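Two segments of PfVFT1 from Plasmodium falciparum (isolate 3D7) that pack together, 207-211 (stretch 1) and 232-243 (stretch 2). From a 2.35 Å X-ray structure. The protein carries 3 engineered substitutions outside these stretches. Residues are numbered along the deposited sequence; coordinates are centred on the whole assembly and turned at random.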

# COMPACT_ATOMS: atom_id res chain seq x y z
N ILE A 207 -10.66 -13.17 -16.97
CA ILE A 207 -10.86 -12.75 -15.59
C ILE A 207 -11.22 -11.27 -15.52
O ILE A 207 -10.54 -10.42 -16.11
CB ILE A 207 -9.60 -13.03 -14.74
CG1 ILE A 207 -9.43 -14.55 -14.59
CG2 ILE A 207 -9.70 -12.37 -13.36
CD1 ILE A 207 -8.23 -14.98 -13.75
N ALA A 208 -12.29 -10.97 -14.79
CA ALA A 208 -12.73 -9.59 -14.59
C ALA A 208 -12.18 -9.05 -13.27
O ALA A 208 -12.17 -9.74 -12.26
CB ALA A 208 -14.24 -9.51 -14.60
N CYS A 209 -11.73 -7.79 -13.30
CA CYS A 209 -11.17 -7.14 -12.12
C CYS A 209 -11.62 -5.69 -12.04
O CYS A 209 -11.79 -5.03 -13.06
CB CYS A 209 -9.64 -7.22 -12.14
SG CYS A 209 -8.97 -8.90 -12.27
N LEU A 210 -11.80 -5.18 -10.82
CA LEU A 210 -12.25 -3.81 -10.64
C LEU A 210 -11.07 -2.85 -10.75
O LEU A 210 -11.24 -1.70 -11.16
CB LEU A 210 -12.95 -3.65 -9.29
CG LEU A 210 -13.48 -2.25 -8.95
CD1 LEU A 210 -14.41 -1.73 -10.04
CD2 LEU A 210 -14.18 -2.27 -7.61
N THR A 211 -9.89 -3.33 -10.38
CA THR A 211 -8.66 -2.54 -10.48
C THR A 211 -7.55 -3.37 -11.12
O THR A 211 -7.65 -4.59 -11.21
CB THR A 211 -8.18 -2.05 -9.10
OG1 THR A 211 -7.68 -3.16 -8.34
CG2 THR A 211 -9.32 -1.38 -8.33
N SER A 232 -12.60 -2.51 -18.14
CA SER A 232 -14.01 -2.51 -18.51
C SER A 232 -14.96 -2.35 -17.32
O SER A 232 -16.17 -2.25 -17.51
CB SER A 232 -14.36 -3.80 -19.25
OG SER A 232 -13.62 -3.91 -20.46
N PHE A 233 -14.42 -2.30 -16.11
CA PHE A 233 -15.24 -2.30 -14.89
C PHE A 233 -14.91 -1.14 -13.97
O PHE A 233 -13.75 -0.94 -13.58
CB PHE A 233 -15.06 -3.63 -14.15
CG PHE A 233 -15.18 -4.83 -15.04
CD1 PHE A 233 -16.42 -5.33 -15.39
CD2 PHE A 233 -14.05 -5.45 -15.54
CE1 PHE A 233 -16.53 -6.43 -16.22
CE2 PHE A 233 -14.15 -6.55 -16.37
CZ PHE A 233 -15.40 -7.04 -16.71
N SER A 234 -15.94 -0.37 -13.61
CA SER A 234 -15.78 0.82 -12.78
C SER A 234 -16.54 0.71 -11.46
O SER A 234 -16.50 1.62 -10.64
CB SER A 234 -16.27 2.05 -13.55
OG SER A 234 -15.60 2.18 -14.79
N SER A 235 -17.24 -0.41 -11.25
CA SER A 235 -18.00 -0.59 -10.03
C SER A 235 -18.27 -2.06 -9.74
O SER A 235 -18.13 -2.92 -10.61
CB SER A 235 -19.33 0.16 -10.10
OG SER A 235 -20.19 -0.41 -11.08
N TYR A 236 -18.65 -2.34 -8.50
CA TYR A 236 -18.99 -3.69 -8.07
C TYR A 236 -20.14 -4.25 -8.91
O TYR A 236 -20.12 -5.41 -9.30
CB TYR A 236 -19.36 -3.68 -6.59
CG TYR A 236 -19.94 -4.96 -6.06
CD1 TYR A 236 -19.17 -6.12 -5.98
CD2 TYR A 236 -21.26 -5.02 -5.61
CE1 TYR A 236 -19.70 -7.29 -5.48
CE2 TYR A 236 -21.79 -6.19 -5.11
CZ TYR A 236 -21.01 -7.33 -5.04
OH TYR A 236 -21.53 -8.50 -4.55
N ILE A 237 -21.13 -3.40 -9.19
CA ILE A 237 -22.29 -3.82 -9.97
C ILE A 237 -21.89 -4.20 -11.39
O ILE A 237 -22.39 -5.18 -11.93
CB ILE A 237 -23.36 -2.70 -9.99
CG1 ILE A 237 -23.94 -2.51 -8.59
CG2 ILE A 237 -24.49 -3.03 -10.98
CD1 ILE A 237 -24.79 -1.27 -8.43
N ASP A 238 -20.97 -3.44 -11.98
CA ASP A 238 -20.46 -3.75 -13.31
C ASP A 238 -19.73 -5.08 -13.30
O ASP A 238 -20.01 -5.97 -14.10
CB ASP A 238 -19.52 -2.65 -13.82
CG ASP A 238 -20.21 -1.31 -13.98
OD1 ASP A 238 -21.44 -1.29 -14.16
OD2 ASP A 238 -19.50 -0.28 -13.94
N LEU A 239 -18.76 -5.18 -12.39
CA LEU A 239 -17.97 -6.39 -12.22
C LEU A 239 -18.88 -7.60 -12.04
O LEU A 239 -18.72 -8.62 -12.71
CB LEU A 239 -17.03 -6.21 -11.01
CG LEU A 239 -15.98 -7.24 -10.58
CD1 LEU A 239 -16.59 -8.53 -10.03
CD2 LEU A 239 -15.01 -7.54 -11.72
N SER A 240 -19.87 -7.47 -11.16
CA SER A 240 -20.76 -8.57 -10.83
C SER A 240 -21.62 -9.00 -12.01
O SER A 240 -21.85 -10.19 -12.22
CB SER A 240 -21.67 -8.19 -9.65
OG SER A 240 -20.91 -7.97 -8.48
N LYS A 241 -22.10 -8.02 -12.77
CA LYS A 241 -22.91 -8.29 -13.96
C LYS A 241 -22.16 -9.21 -14.91
O LYS A 241 -22.75 -10.11 -15.51
CB LYS A 241 -23.27 -6.97 -14.65
CG LYS A 241 -24.27 -7.09 -15.78
CD LYS A 241 -25.43 -6.12 -15.59
CE LYS A 241 -26.38 -6.11 -16.79
NZ LYS A 241 -25.84 -5.32 -17.93
N SER A 242 -20.85 -9.01 -15.02
CA SER A 242 -20.02 -9.76 -15.95
C SER A 242 -19.85 -11.22 -15.52
O SER A 242 -19.84 -12.12 -16.35
CB SER A 242 -18.65 -9.10 -16.09
OG SER A 242 -17.83 -9.81 -16.99
N VAL A 243 -19.70 -11.44 -14.22
CA VAL A 243 -19.59 -12.80 -13.69
C VAL A 243 -20.92 -13.53 -13.83
O VAL A 243 -20.95 -14.72 -14.17
CB VAL A 243 -19.15 -12.79 -12.21
CG1 VAL A 243 -19.23 -14.19 -11.59
CG2 VAL A 243 -17.74 -12.24 -12.09

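The strand 207-209 and the helix 236-243 run nearly antiparallel, at 169° between their N-to-C directions, with a closest axial approach of 8.6 Å. No hydrogen bond crosses between the two stretches; van der Waals packing joins them, burying 330 Å² summed over both sides.

The apolar side-chain contacts centre on Ala208, whose CA-to-CB bond points toward the second stretch. Its methyl meets two large hydrophobic groups: Ala208 CB lies 3.4 Å from Phe233 CZ and 3.6 Å from Leu239 CD2. A single methyl suits this position, for it lets the aromatic ring and the leucine methyl come close to the strand while still offering each an apolar surface. Phe233, in the loop three residues before the helix, and Leu239, within it, both direct their CA-to-CB bonds toward the strand, so loop and helix contribute to the same buried patch. Ser242, about a turn further along, also points its CA-to-CB bond toward the first stretch, but its contact is looser, with Ser242 OG 4.3 Å from Ala208 CB; its hydroxyl is hydrogen-bonded elsewhere in the structure, which satisfies a polar group in a buried setting.

Other contacts set side chains against backbone. The flat ring of Phe233 brings CD2 to 3.4 Å from Cys209 O, in an oblique approach. Leu239 CD2 touches the chain at Ala208 C and Cys209 N, 3.6 Å from each, so one methyl packs against both alanine side chain and peptide. Cys209 itself points its CA-to-CB bond away, as alternation along a strand leads one to expect, and its side chain is covalently bonded to a group elsewhere in the structure. Beyond the strand, Leu210 starts sideways, but its branched chain, with chi1 t and chi2 p, brings its end nearer: Leu210 CD1 reaches 3.5 Å from Ser234 C and 3.3 Å from Ser235 N. This length lets it cover the backbone leading into the helix. The nearest CA atoms in the register are those of Leu210 and Phe233, 5.4 Å apart.

Polar interactions within the second stretch lie in the helix that carries Leu239 and at its N-terminal end. Ser235 occupies the N-cap, where a short hydroxyl side chain can accept from an otherwise unpaired amide: Asp238 N donates to Ser235 OG at 3.3 Å. The backbone bond from Leu239 N to Ser235 O, 2.9 Å, ties the packing leucine to this same first turn. One residue on, Ser240 OG donates to Tyr236 O at 2.8 Å, satisfying a buried hydroxyl within the helix.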